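Local coordinates for cell cycle serine/threonine-protein kinase CDC5/MSD2 (Saccharomyces cerevisiae, PDB 6MF4), which phosphorylates serines and threonines of proteins such as SCC1 and NET1 as a Polo-like kinase needed for mitotic exit, the chain here holding its phosphoprotein-docking polo-box domain, at residues L131-A136 with K195-L200. Residues are numbered along the deposited sequence; the frame is centred on the assembly and turned at random.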
loop_
_atom_site.group_PDB
_atom_site.type_symbol
_atom_site.label_atom_id
_atom_site.label_comp_id
_atom_site.label_asym_id
_atom_site.label_seq_id
_atom_site.Cartn_x
_atom_site.Cartn_y
_atom_site.Cartn_z
ATOM N N LEU A 131 11.973 4.844 6.554
ATOM C CA LEU A 131 11.460 3.507 6.785
ATOM C C LEU A 131 12.404 2.791 7.747
ATOM O O LEU A 131 13.507 2.406 7.378
ATOM C CB LEU A 131 11.324 2.736 5.470
ATOM C CG LEU A 131 10.678 1.352 5.581
ATOM C CD1 LEU A 131 9.204 1.467 5.948
ATOM C CD2 LEU A 131 10.855 0.569 4.289
ATOM N N ARG A 132 11.953 2.646 8.988
ATOM C CA ARG A 132 12.712 1.992 10.048
ATOM C C ARG A 132 12.461 0.486 10.023
ATOM O O ARG A 132 11.337 0.039 10.253
ATOM C CB ARG A 132 12.305 2.592 11.396
ATOM C CG ARG A 132 12.948 2.004 12.643
ATOM C CD ARG A 132 12.043 2.303 13.829
ATOM N NE ARG A 132 12.635 2.006 15.132
ATOM C CZ ARG A 132 12.489 0.857 15.789
ATOM N NH1 ARG A 132 11.790 -0.148 15.265
ATOM N NH2 ARG A 132 13.063 0.707 16.974
ATOM N N LEU A 133 13.499 -0.301 9.753
ATOM C CA LEU A 133 13.329 -1.748 9.697
ATOM C C LEU A 133 13.037 -2.307 11.081
ATOM O O LEU A 133 13.406 -1.723 12.099
ATOM C CB LEU A 133 14.561 -2.434 9.101
ATOM C CG LEU A 133 14.573 -2.498 7.572
ATOM C CD1 LEU A 133 14.920 -1.150 6.987
ATOM C CD2 LEU A 133 15.536 -3.560 7.071
ATOM N N ALA A 134 12.357 -3.445 11.101
ATOM C CA ALA A 134 11.930 -4.071 12.339
ATOM C C ALA A 134 13.112 -4.469 13.218
ATOM O O ALA A 134 12.953 -4.675 14.420
ATOM C CB ALA A 134 11.074 -5.285 12.029
ATOM N N ASP A 135 14.296 -4.578 12.626
ATOM C CA ASP A 135 15.471 -4.998 13.384
ATOM C C ASP A 135 15.967 -3.897 14.324
ATOM O O ASP A 135 16.832 -4.135 15.168
ATOM C CB ASP A 135 16.595 -5.444 12.440
ATOM C CG ASP A 135 16.994 -4.376 11.431
ATOM O OD1 ASP A 135 16.843 -3.169 11.709
ATOM O OD2 ASP A 135 17.500 -4.754 10.355
ATOM N N ALA A 136 15.406 -2.700 14.182
ATOM C CA ALA A 136 15.780 -1.557 15.010
ATOM C C ALA A 136 17.263 -1.214 14.893
ATOM O O ALA A 136 17.855 -0.694 15.838
ATOM C CB ALA A 136 15.422 -1.822 16.476
ATOM N N LYS A 195 15.243 -7.214 -0.525
ATOM C CA LYS A 195 14.653 -7.352 -1.852
ATOM C C LYS A 195 13.128 -7.252 -1.823
ATOM O O LYS A 195 12.513 -6.923 -2.836
ATOM C CB LYS A 195 15.093 -8.666 -2.498
ATOM C CG LYS A 195 14.385 -9.905 -2.002
ATOM C CD LYS A 195 15.037 -11.131 -2.608
ATOM C CE LYS A 195 14.301 -12.406 -2.264
ATOM N NZ LYS A 195 15.096 -13.600 -2.671
ATOM N N ASP A 196 12.527 -7.501 -0.662
ATOM C CA ASP A 196 11.076 -7.406 -0.505
ATOM C C ASP A 196 10.664 -6.145 0.255
ATOM O O ASP A 196 9.524 -6.033 0.705
ATOM C CB ASP A 196 10.532 -8.643 0.217
ATOM C CG ASP A 196 10.559 -9.890 -0.654
ATOM O OD1 ASP A 196 10.274 -9.782 -1.866
ATOM O OD2 ASP A 196 10.860 -10.981 -0.125
ATOM N N ASP A 197 11.583 -5.195 0.392
ATOM C CA ASP A 197 11.293 -3.974 1.138
ATOM C C ASP A 197 10.245 -3.142 0.407
ATOM O O ASP A 197 10.239 -3.068 -0.818
ATOM C CB ASP A 197 12.564 -3.150 1.362
ATOM C CG ASP A 197 13.456 -3.727 2.455
ATOM O OD1 ASP A 197 13.195 -4.864 2.908
ATOM O OD2 ASP A 197 14.424 -3.044 2.855
ATOM N N VAL A 198 9.377 -2.510 1.187
ATOM C CA VAL A 198 8.246 -1.748 0.674
ATOM C C VAL A 198 8.025 -0.517 1.542
ATOM O O VAL A 198 8.257 -0.569 2.750
ATOM C CB VAL A 198 6.962 -2.609 0.662
ATOM C CG1 VAL A 198 5.735 -1.777 0.329
ATOM C CG2 VAL A 198 7.098 -3.764 -0.316
ATOM N N PHE A 199 7.591 0.584 0.929
ATOM C CA PHE A 199 7.159 1.753 1.687
ATOM C C PHE A 199 5.859 2.301 1.109
ATOM O O PHE A 199 5.431 1.914 0.015
ATOM C CB PHE A 199 8.245 2.840 1.704
ATOM C CG PHE A 199 8.406 3.578 0.403
ATOM C CD1 PHE A 199 9.047 2.988 -0.671
ATOM C CD2 PHE A 199 7.941 4.878 0.268
ATOM C CE1 PHE A 199 9.206 3.673 -1.866
ATOM C CE2 PHE A 199 8.098 5.566 -0.921
ATOM C CZ PHE A 199 8.727 4.961 -1.989
ATOM N N LEU A 200 5.234 3.195 1.863
ATOM C CA LEU A 200 3.970 3.801 1.467
ATOM C C LEU A 200 4.216 5.022 0.590
ATOM O O LEU A 200 4.826 5.989 1.030
ATOM C CB LEU A 200 3.168 4.196 2.704
ATOM C CG LEU A 200 1.825 4.884 2.474
ATOM C CD1 LEU A 200 0.865 3.920 1.811
ATOM C CD2 LEU A 200 1.267 5.393 3.796
#
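The carboxylate of Asp197 approaches Leu133 loosely through one oxygen, OD2 lying 4.4 Å from Leu133 CD2, with the methyl raised obliquely above the carboxylate plane. The same OD2 is gripped by Trp140 NE1 and His194 ND1, two hydrogen bonds that would fix the turn of the group. The ring of Phe199, by contrast, leads away from Leu131 and packs edge-to-face with Trp150, so Leu131 CD2 reaches only the ring's stem, 4.3 Å from Phe199 CB. Just before the type I turn from Leu133 to Ala136, closed by Ala136 N donating to Leu133 O at 3.0 Å, Arg132 lays one guanidinium face against Ala136 CA, offset toward the rim.

The contacts of Leu131 and Leu133 join polo box 1, at the end of its strand 129-132, to the linker that runs into strand 200-205, which opens polo box 2; the two boxes pair within the polo-box domain. Val198 turns its side chain away, onto Leu214 and Ser215, and offers its backbone carbonyl instead. Leu131 swings its methyls onto that oxygen because chi1, at -175°, sets CG anti to the backbone N: CD2 lies 3.2 Å from Val198 O and CD1 3.9 Å. An alanine here would take away both methyls, which would probably open a gap beside Val198 O and leave Phe199 CB without this apolar neighbour. His194, the hydrogen-bond partner of Asp197, binds zinc with Glu138 and His154, and Asp197 has itself been seen as a zinc ligand in this protein; Leu133, touching His194, flanks the site with its side chain about 6 Å from the metal.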